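Local coordinates for protein glia-derived nexin (Homo sapiens, PDB 4DY0) that inhibits serine proteases such as thrombin, trypsin and urokinase, binds heparin, and promotes neurite extension by inhibiting thrombin, at residues S35-A40 against K75-I80; S41-L46 against M60-G65; L46-D51 against T109-V114. All coordinates share one frame; numbering follows the deposited sequence.

Contact 1. Residues S35-A40 against K75-I80; sequences SPHGIA and KINKAI
The imidazole ring of His37 meets Ile80 over one face and Asn77 at its edge. The methyl CD1 of Ile80 sits 3.6 Å from the ring centroid and only 17° off the normal, a CH-pi contact displaced somewhat toward the rim on the NE2 side. Within the ring plane, His37 NE2 donates to Asn77 OD1 at 2.7 Å, and the donor approaches almost in line with the amide C=O bond (176°). The amide itself stands nearly upright to the ring, with the two planes 78° apart. Ile76 CG2 adds a looser touch, 4.1 Å from His37 CE1. With its CG anti to the backbone N, His37 reaches out from the first turn of helix 36-47 and bridges to helix 70-81, the helix that carries heparin binding in several serpins; here its Lys75 touches a bound heparin sugar. Histidine suits the site because its two ring nitrogens can bond different partners, NE2 Asn77 and ND1 Glu9 of helix 5-26; this acidic partner may favour a charged ring. Both halves of the Asn77 amide are used, ND2 being bonded to Val114 O. Behind His37 the helix start is N-capped by Ser35, whose OG accepts from Gly38 N at 3.2 Å.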
loop_
_atom_site.group_PDB
_atom_site.type_symbol
_atom_site.label_atom_id
_atom_site.label_comp_id
_atom_site.label_asym_id
_atom_site.label_seq_id
_atom_site.Cartn_x
_atom_site.Cartn_y
_atom_site.Cartn_z
ATOM N N SER A 35 1.295 0.191 -0.276
ATOM C CA SER A 35 0.432 -0.410 0.731
ATOM C C SER A 35 1.046 -0.199 2.104
ATOM O O SER A 35 1.948 -0.932 2.499
ATOM C CB SER A 35 0.241 -1.899 0.475
ATOM O OG SER A 35 -0.496 -2.477 1.535
ATOM N N PRO A 36 0.579 0.827 2.832
ATOM C CA PRO A 36 1.173 1.135 4.132
ATOM C C PRO A 36 1.165 -0.063 5.074
ATOM O O PRO A 36 2.149 -0.308 5.776
ATOM C CB PRO A 36 0.273 2.250 4.669
ATOM C CG PRO A 36 -0.230 2.937 3.429
ATOM C CD PRO A 36 -0.439 1.816 2.435
ATOM N N HIS A 37 0.065 -0.805 5.092
ATOM C CA HIS A 37 -0.021 -1.974 5.955
ATOM C C HIS A 37 0.944 -3.068 5.509
ATOM O O HIS A 37 1.533 -3.768 6.337
ATOM C CB HIS A 37 -1.438 -2.532 5.992
ATOM C CG HIS A 37 -1.557 -3.787 6.792
ATOM N ND1 HIS A 37 -1.756 -3.782 8.155
ATOM C CD2 HIS A 37 -1.475 -5.089 6.427
ATOM C CE1 HIS A 37 -1.808 -5.028 8.593
ATOM N NE2 HIS A 37 -1.641 -5.838 7.564
ATOM N N GLY A 38 1.090 -3.220 4.195
ATOM C CA GLY A 38 2.023 -4.195 3.640
ATOM C C GLY A 38 3.445 -3.885 4.067
ATOM O O GLY A 38 4.263 -4.785 4.261
ATOM N N ILE A 39 3.743 -2.600 4.210
ATOM C CA ILE A 39 5.052 -2.179 4.678
ATOM C C ILE A 39 5.242 -2.644 6.119
ATOM O O ILE A 39 6.287 -3.187 6.476
ATOM C CB ILE A 39 5.221 -0.651 4.553
ATOM C CG1 ILE A 39 5.287 -0.257 3.074
ATOM C CG2 ILE A 39 6.464 -0.184 5.286
ATOM C CD1 ILE A 39 5.613 1.203 2.832
ATOM N N ALA A 40 4.215 -2.446 6.938
ATOM C CA ALA A 40 4.239 -2.901 8.326
ATOM C C ALA A 40 4.490 -4.409 8.416
ATOM O O ALA A 40 5.340 -4.862 9.181
ATOM C CB ALA A 40 2.936 -2.534 9.025
ATOM N N LYS A 75 -4.270 -11.849 13.836
ATOM C CA LYS A 75 -5.714 -11.624 13.823
ATOM C C LYS A 75 -6.075 -10.498 12.859
ATOM O O LYS A 75 -7.047 -10.594 12.105
ATOM C CB LYS A 75 -6.216 -11.299 15.235
ATOM C CG LYS A 75 -7.722 -11.432 15.422
ATOM N N ILE A 76 -5.280 -9.432 12.881
ATOM C CA ILE A 76 -5.505 -8.300 11.993
ATOM C C ILE A 76 -5.301 -8.703 10.535
ATOM O O ILE A 76 -6.129 -8.397 9.672
ATOM C CB ILE A 76 -4.580 -7.114 12.348
ATOM C CG1 ILE A 76 -4.932 -6.568 13.731
ATOM C CG2 ILE A 76 -4.678 -6.022 11.295
ATOM C CD1 ILE A 76 -3.992 -5.499 14.220
ATOM N N ASN A 77 -4.203 -9.401 10.270
ATOM C CA ASN A 77 -3.872 -9.834 8.917
ATOM C C ASN A 77 -4.920 -10.746 8.277
ATOM O O ASN A 77 -5.278 -10.567 7.112
ATOM C CB ASN A 77 -2.498 -10.505 8.892
ATOM C CG ASN A 77 -1.362 -9.503 8.959
ATOM O OD1 ASN A 77 -1.490 -8.373 8.484
ATOM N ND2 ASN A 77 -0.242 -9.914 9.546
ATOM N N LYS A 78 -5.405 -11.724 9.035
ATOM C CA LYS A 78 -6.422 -12.637 8.520
ATOM C C LYS A 78 -7.755 -11.920 8.346
ATOM O O LYS A 78 -8.524 -12.236 7.443
ATOM C CB LYS A 78 -6.579 -13.865 9.428
ATOM C CG LYS A 78 -5.410 -14.847 9.355
ATOM C CD LYS A 78 -5.761 -16.201 9.972
ATOM N N ALA A 79 -8.014 -10.943 9.210
ATOM C CA ALA A 79 -9.255 -10.177 9.152
ATOM C C ALA A 79 -9.313 -9.280 7.908
ATOM O O ALA A 79 -10.391 -8.991 7.388
ATOM C CB ALA A 79 -9.425 -9.350 10.430
ATOM N N ILE A 80 -8.150 -8.848 7.431
ATOM C CA ILE A 80 -8.084 -8.022 6.227
ATOM C C ILE A 80 -8.360 -8.835 4.968
ATOM O O ILE A 80 -9.039 -8.368 4.054
ATOM C CB ILE A 80 -6.713 -7.362 6.074
ATOM C CG1 ILE A 80 -6.488 -6.342 7.187
ATOM C CG2 ILE A 80 -6.595 -6.694 4.716
ATOM C CD1 ILE A 80 -5.083 -5.802 7.225
#

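Contact 2. Residues S41-L46 against M60-G65; sequences SVLGML and MVMRYG
Met62 has the most surface buried here, and its thioether lies along Leu43 and Gly44 of the neighbouring helix. Its SD rests 3.5 Å from Leu43 CB, while the two side chains run past each other in opposite directions. One atom back from the sulfur, Met62 CG meets the branch methyl Leu43 CD1 at 3.9 Å, which makes the leucine touch the methionine both at its root and near its end. Beyond the sulfur the chain turns: chi3 of 63° folds CE out of the line of the side chain and onto the backbone of Gly44, 3.7 Å from Gly44 N and 3.8 Å from Gly44 CA. Gly44, lacking a side chain, presents its main chain to the methyl, and the unbranched, flexible methionine can bend to follow that surface. In the serpin fold this joins helix 36-47, whose residues 41-46 are buried, to the C-terminal turn of helix 52-62, near which Arg63 takes a positive phi. Beyond it, the Tyr64 ring lies with one face beneath Met62 CB, 4.2 Å from the ring plane. Tyr64 O accepts a hydrogen bond from Gln47 NE2, tying the loop to the same helix. Leu43 also meets Thr15 of helix 5-26 and Ile294, which Val61 touches as well.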
loop_
_atom_site.group_PDB
_atom_site.type_symbol
_atom_site.label_atom_id
_atom_site.label_comp_id
_atom_site.label_asym_id
_atom_site.label_seq_id
_atom_site.Cartn_x
_atom_site.Cartn_y
_atom_site.Cartn_z
ATOM N N SER A 41 3.752 -5.184 7.632
ATOM C CA SER A 41 3.933 -6.632 7.619
ATOM C C SER A 41 5.346 -7.032 7.199
ATOM O O SER A 41 5.980 -7.890 7.820
ATOM C CB SER A 41 2.902 -7.284 6.700
ATOM O OG SER A 41 1.591 -6.893 7.075
ATOM N N VAL A 42 5.788 -6.426 6.056
ATOM C CA VAL A 42 7.134 -6.699 5.567
ATOM C C VAL A 42 8.202 -6.468 6.643
ATOM O O VAL A 42 9.166 -7.225 6.741
ATOM C CB VAL A 42 7.437 -5.868 4.310
ATOM C CG1 VAL A 42 8.928 -5.685 4.130
ATOM C CG2 VAL A 42 6.808 -6.534 3.089
ATOM N N LEU A 43 8.079 -5.408 7.536
ATOM C CA LEU A 43 9.025 -5.141 8.611
ATOM C C LEU A 43 8.901 -6.204 9.706
ATOM O O LEU A 43 9.899 -6.622 10.290
ATOM C CB LEU A 43 8.831 -3.733 9.185
ATOM C CG LEU A 43 9.169 -2.536 8.275
ATOM C CD1 LEU A 43 8.809 -1.210 8.945
ATOM C CD2 LEU A 43 10.642 -2.536 7.864
ATOM N N GLY A 44 7.676 -6.641 9.979
ATOM C CA GLY A 44 7.448 -7.725 10.932
ATOM C C GLY A 44 8.113 -9.014 10.475
ATOM O O GLY A 44 8.813 -9.678 11.243
ATOM N N MET A 45 7.895 -9.363 9.213
ATOM C CA MET A 45 8.538 -10.517 8.610
ATOM C C MET A 45 10.041 -10.509 8.871
ATOM O O MET A 45 10.601 -11.497 9.339
ATOM C CB MET A 45 8.256 -10.547 7.106
ATOM C CG MET A 45 6.833 -10.976 6.768
ATOM S SD MET A 45 6.214 -10.339 5.194
ATOM C CE MET A 45 7.606 -10.665 4.123
ATOM N N LEU A 46 10.686 -9.386 8.572
ATOM C CA LEU A 46 12.128 -9.243 8.773
ATOM C C LEU A 46 12.521 -9.225 10.251
ATOM O O LEU A 46 13.620 -9.636 10.609
ATOM C CB LEU A 46 12.642 -7.973 8.090
ATOM C CG LEU A 46 12.623 -7.969 6.563
ATOM C CD1 LEU A 46 13.108 -6.640 6.034
ATOM C CD2 LEU A 46 13.483 -9.094 6.028
ATOM N N MET A 60 12.781 -0.266 17.108
ATOM C CA MET A 60 12.680 1.158 17.403
ATOM C C MET A 60 11.756 1.874 16.416
ATOM O O MET A 60 10.924 2.690 16.813
ATOM C CB MET A 60 14.059 1.819 17.385
ATOM C CG MET A 60 14.037 3.283 17.806
ATOM S SD MET A 60 14.886 4.372 16.640
ATOM C CE MET A 60 13.637 4.585 15.379
ATOM N N VAL A 61 11.913 1.579 15.129
ATOM C CA VAL A 61 11.105 2.230 14.104
ATOM C C VAL A 61 9.647 1.772 14.164
ATOM O O VAL A 61 8.726 2.585 14.102
ATOM C CB VAL A 61 11.659 1.970 12.695
ATOM C CG1 VAL A 61 10.687 2.473 11.644
ATOM C CG2 VAL A 61 13.021 2.623 12.531
ATOM N N MET A 62 9.441 0.467 14.287
ATOM C CA MET A 62 8.090 -0.079 14.345
ATOM C C MET A 62 7.436 0.244 15.681
ATOM O O MET A 62 6.213 0.299 15.789
ATOM C CB MET A 62 8.119 -1.589 14.118
ATOM C CG MET A 62 8.587 -1.979 12.728
ATOM S SD MET A 62 9.083 -3.708 12.641
ATOM C CE MET A 62 7.532 -4.534 13.012
ATOM N N ARG A 63 8.263 0.461 16.696
ATOM C CA ARG A 63 7.770 0.805 18.024
ATOM C C ARG A 63 7.083 -0.387 18.683
ATOM O O ARG A 63 6.258 -0.217 19.577
ATOM C CB ARG A 63 6.822 2.008 17.957
ATOM C CG ARG A 63 7.513 3.333 17.657
ATOM C CD ARG A 63 6.514 4.479 17.569
ATOM N N TYR A 64 7.422 -1.591 18.230
ATOM C CA TYR A 64 6.959 -2.815 18.881
ATOM C C TYR A 64 7.731 -4.038 18.406
ATOM O O TYR A 64 8.345 -4.022 17.338
ATOM C CB TYR A 64 5.459 -3.028 18.665
ATOM C CG TYR A 64 5.050 -3.226 17.222
ATOM C CD1 TYR A 64 4.535 -2.172 16.478
ATOM C CD2 TYR A 64 5.166 -4.467 16.606
ATOM C CE1 TYR A 64 4.148 -2.342 15.168
ATOM C CE2 TYR A 64 4.784 -4.647 15.285
ATOM C CZ TYR A 64 4.275 -3.580 14.574
ATOM O OH TYR A 64 3.890 -3.740 13.263
ATOM N N GLY A 65 7.703 -5.093 19.212
ATOM C CA GLY A 65 8.331 -6.355 18.841
ATOM C C GLY A 65 7.279 -7.361 18.416
ATOM O O GLY A 65 6.202 -7.430 19.011
#

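Contact 3. Residues L46-D51 against T109-V114; sequences LQLGAD and TRNKDV
Leu48 drives its forked end against the base of Arg110 and the amide of Asn111. Its CG lies 3.9 Å from Arg110 CB, and its methyl CD2 reaches 3.4 Å from Asn111 OD1, a van der Waals contact with a carbonyl oxygen. The leucine is not in a usual rotamer: chi1 is -103° and chi2 is 19°, close to eclipsed, a shape that may be strained or may reflect limited definition of the side chain. Asn111 is also turned away from a staggered arrangement (chi1 -98°) and slides past Leu48 in the opposite direction, while its ND2 makes a weak hydrogen bond back to Phe107 O in the preceding turn. Arg110 crosses Leu48 at about a right angle and presents only its CB. Further out it bends at both chi2 and chi3. Arginine suits this partly exposed position because its aliphatic root packs on Leu48 while the guanidinium is carried away from it, one face 4.3 Å from Val114 CG2. Phe107 and Phe115 also touch Leu48, adding aromatic neighbours to its surroundings. Segment 46-51 is in this way seated on helix 105-115, part of the helical layer that packs beside the beta sheets in the serpin fold.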
loop_
_atom_site.group_PDB
_atom_site.type_symbol
_atom_site.label_atom_id
_atom_site.label_comp_id
_atom_site.label_asym_id
_atom_site.label_seq_id
_atom_site.Cartn_x
_atom_site.Cartn_y
_atom_site.Cartn_z
ATOM N N LEU A 46 10.686 -9.386 8.572
ATOM C CA LEU A 46 12.128 -9.243 8.773
ATOM C C LEU A 46 12.521 -9.225 10.251
ATOM O O LEU A 46 13.620 -9.636 10.609
ATOM C CB LEU A 46 12.642 -7.973 8.090
ATOM C CG LEU A 46 12.623 -7.969 6.563
ATOM C CD1 LEU A 46 13.108 -6.640 6.034
ATOM C CD2 LEU A 46 13.483 -9.094 6.028
ATOM N N GLN A 47 11.633 -8.738 11.112
ATOM C CA GLN A 47 11.957 -8.677 12.530
ATOM C C GLN A 47 12.089 -10.088 13.106
ATOM O O GLN A 47 12.881 -10.329 14.015
ATOM C CB GLN A 47 10.908 -7.881 13.299
ATOM C CG GLN A 47 11.492 -7.097 14.456
ATOM C CD GLN A 47 10.455 -6.713 15.489
ATOM O OE1 GLN A 47 10.035 -7.541 16.299
ATOM N NE2 GLN A 47 10.044 -5.448 15.477
ATOM N N LEU A 48 11.308 -11.012 12.554
ATOM C CA LEU A 48 11.336 -12.413 12.953
ATOM C C LEU A 48 12.721 -13.040 12.823
ATOM O O LEU A 48 13.044 -13.989 13.537
ATOM C CB LEU A 48 10.339 -13.208 12.106
ATOM C CG LEU A 48 8.989 -13.634 12.699
ATOM C CD1 LEU A 48 8.592 -12.820 13.920
ATOM C CD2 LEU A 48 7.907 -13.580 11.622
ATOM N N GLY A 49 13.536 -12.520 11.909
ATOM C CA GLY A 49 14.833 -13.124 11.624
ATOM C C GLY A 49 16.023 -12.313 12.096
ATOM O O GLY A 49 17.150 -12.809 12.117
ATOM N N ALA A 50 15.772 -11.064 12.477
ATOM C CA ALA A 50 16.844 -10.148 12.874
ATOM C C ALA A 50 17.359 -10.406 14.288
ATOM O O ALA A 50 16.686 -11.030 15.108
ATOM C CB ALA A 50 16.380 -8.695 12.744
ATOM N N ASP A 51 18.557 -9.905 14.562
ATOM C CA ASP A 51 19.141 -9.964 15.894
ATOM C C ASP A 51 20.054 -8.750 16.080
ATOM O O ASP A 51 20.299 -8.008 15.128
ATOM C CB ASP A 51 19.920 -11.271 16.074
ATOM C CG ASP A 51 20.188 -11.603 17.535
ATOM O OD1 ASP A 51 19.581 -10.962 18.424
ATOM O OD2 ASP A 51 21.006 -12.510 17.793
ATOM N N THR A 109 8.070 -20.944 10.155
ATOM C CA THR A 109 6.784 -21.180 10.797
ATOM C C THR A 109 6.080 -19.887 11.173
ATOM O O THR A 109 4.945 -19.647 10.759
ATOM C CB THR A 109 6.964 -22.020 12.070
ATOM O OG1 THR A 109 7.617 -23.251 11.738
ATOM C CG2 THR A 109 5.616 -22.315 12.711
ATOM N N ARG A 110 6.757 -19.063 11.969
ATOM C CA ARG A 110 6.191 -17.800 12.434
ATOM C C ARG A 110 5.736 -16.919 11.277
ATOM O O ARG A 110 4.681 -16.290 11.348
ATOM C CB ARG A 110 7.192 -17.045 13.318
ATOM C CG ARG A 110 7.507 -17.740 14.641
ATOM C CD ARG A 110 6.379 -17.561 15.648
ATOM N NE ARG A 110 6.414 -16.246 16.288
ATOM C CZ ARG A 110 5.420 -15.734 17.010
ATOM N NH1 ARG A 110 4.296 -16.420 17.180
ATOM N NH2 ARG A 110 5.545 -14.530 17.555
ATOM N N ASN A 111 6.528 -16.875 10.210
ATOM C CA ASN A 111 6.176 -16.059 9.047
ATOM C C ASN A 111 4.899 -16.536 8.357
ATOM O O ASN A 111 4.055 -15.726 7.971
ATOM C CB ASN A 111 7.339 -15.969 8.052
ATOM C CG ASN A 111 8.140 -14.684 8.206
ATOM O OD1 ASN A 111 7.574 -13.590 8.240
ATOM N ND2 ASN A 111 9.463 -14.809 8.288
ATOM N N LYS A 112 4.756 -17.850 8.215
ATOM C CA LYS A 112 3.560 -18.416 7.607
ATOM C C LYS A 112 2.356 -18.125 8.487
ATOM O O LYS A 112 1.302 -17.710 8.005
ATOM C CB LYS A 112 3.714 -19.926 7.404
ATOM C CG LYS A 112 2.542 -20.586 6.679
ATOM N N ASP A 113 2.527 -18.326 9.788
ATOM C CA ASP A 113 1.438 -18.158 10.742
ATOM C C ASP A 113 0.979 -16.701 10.864
ATOM O O ASP A 113 -0.198 -16.395 10.688
ATOM C CB ASP A 113 1.858 -18.697 12.113
ATOM C CG ASP A 113 0.728 -18.670 13.125
ATOM O OD1 ASP A 113 0.963 -18.203 14.263
ATOM O OD2 ASP A 113 -0.392 -19.115 12.787
ATOM N N VAL A 114 1.916 -15.805 11.152
ATOM C CA VAL A 114 1.576 -14.419 11.463
ATOM C C VAL A 114 1.342 -13.522 10.244
ATOM O O VAL A 114 0.446 -12.678 10.258
ATOM C CB VAL A 114 2.644 -13.768 12.364
ATOM C CG1 VAL A 114 2.343 -12.287 12.561
ATOM C CG2 VAL A 114 2.725 -14.489 13.698
#

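Overall arrangement
All three contacts draw on helix 36-47 and the residues next to its C-terminal end, and successive portions meet three different helices: 70-81 in contact 1, 52-62 in contact 2 and 105-115 in contact 3. Contacts 1 and 2 are largely buried, whereas contact 3 lies nearer the surface. Their chemistry differs accordingly. Contact 1 relies on a polar bridge, histidine to asparagine, with an aliphatic cover; contact 2 has no hydrogen bond between its segments and rests on aliphatic and thioether packing against side chain and backbone; contact 3 places a leucine between aliphatic and amide atoms beside a charged group. Side-chain-to-backbone hydrogen bonds tie contact 3 to each of the other two.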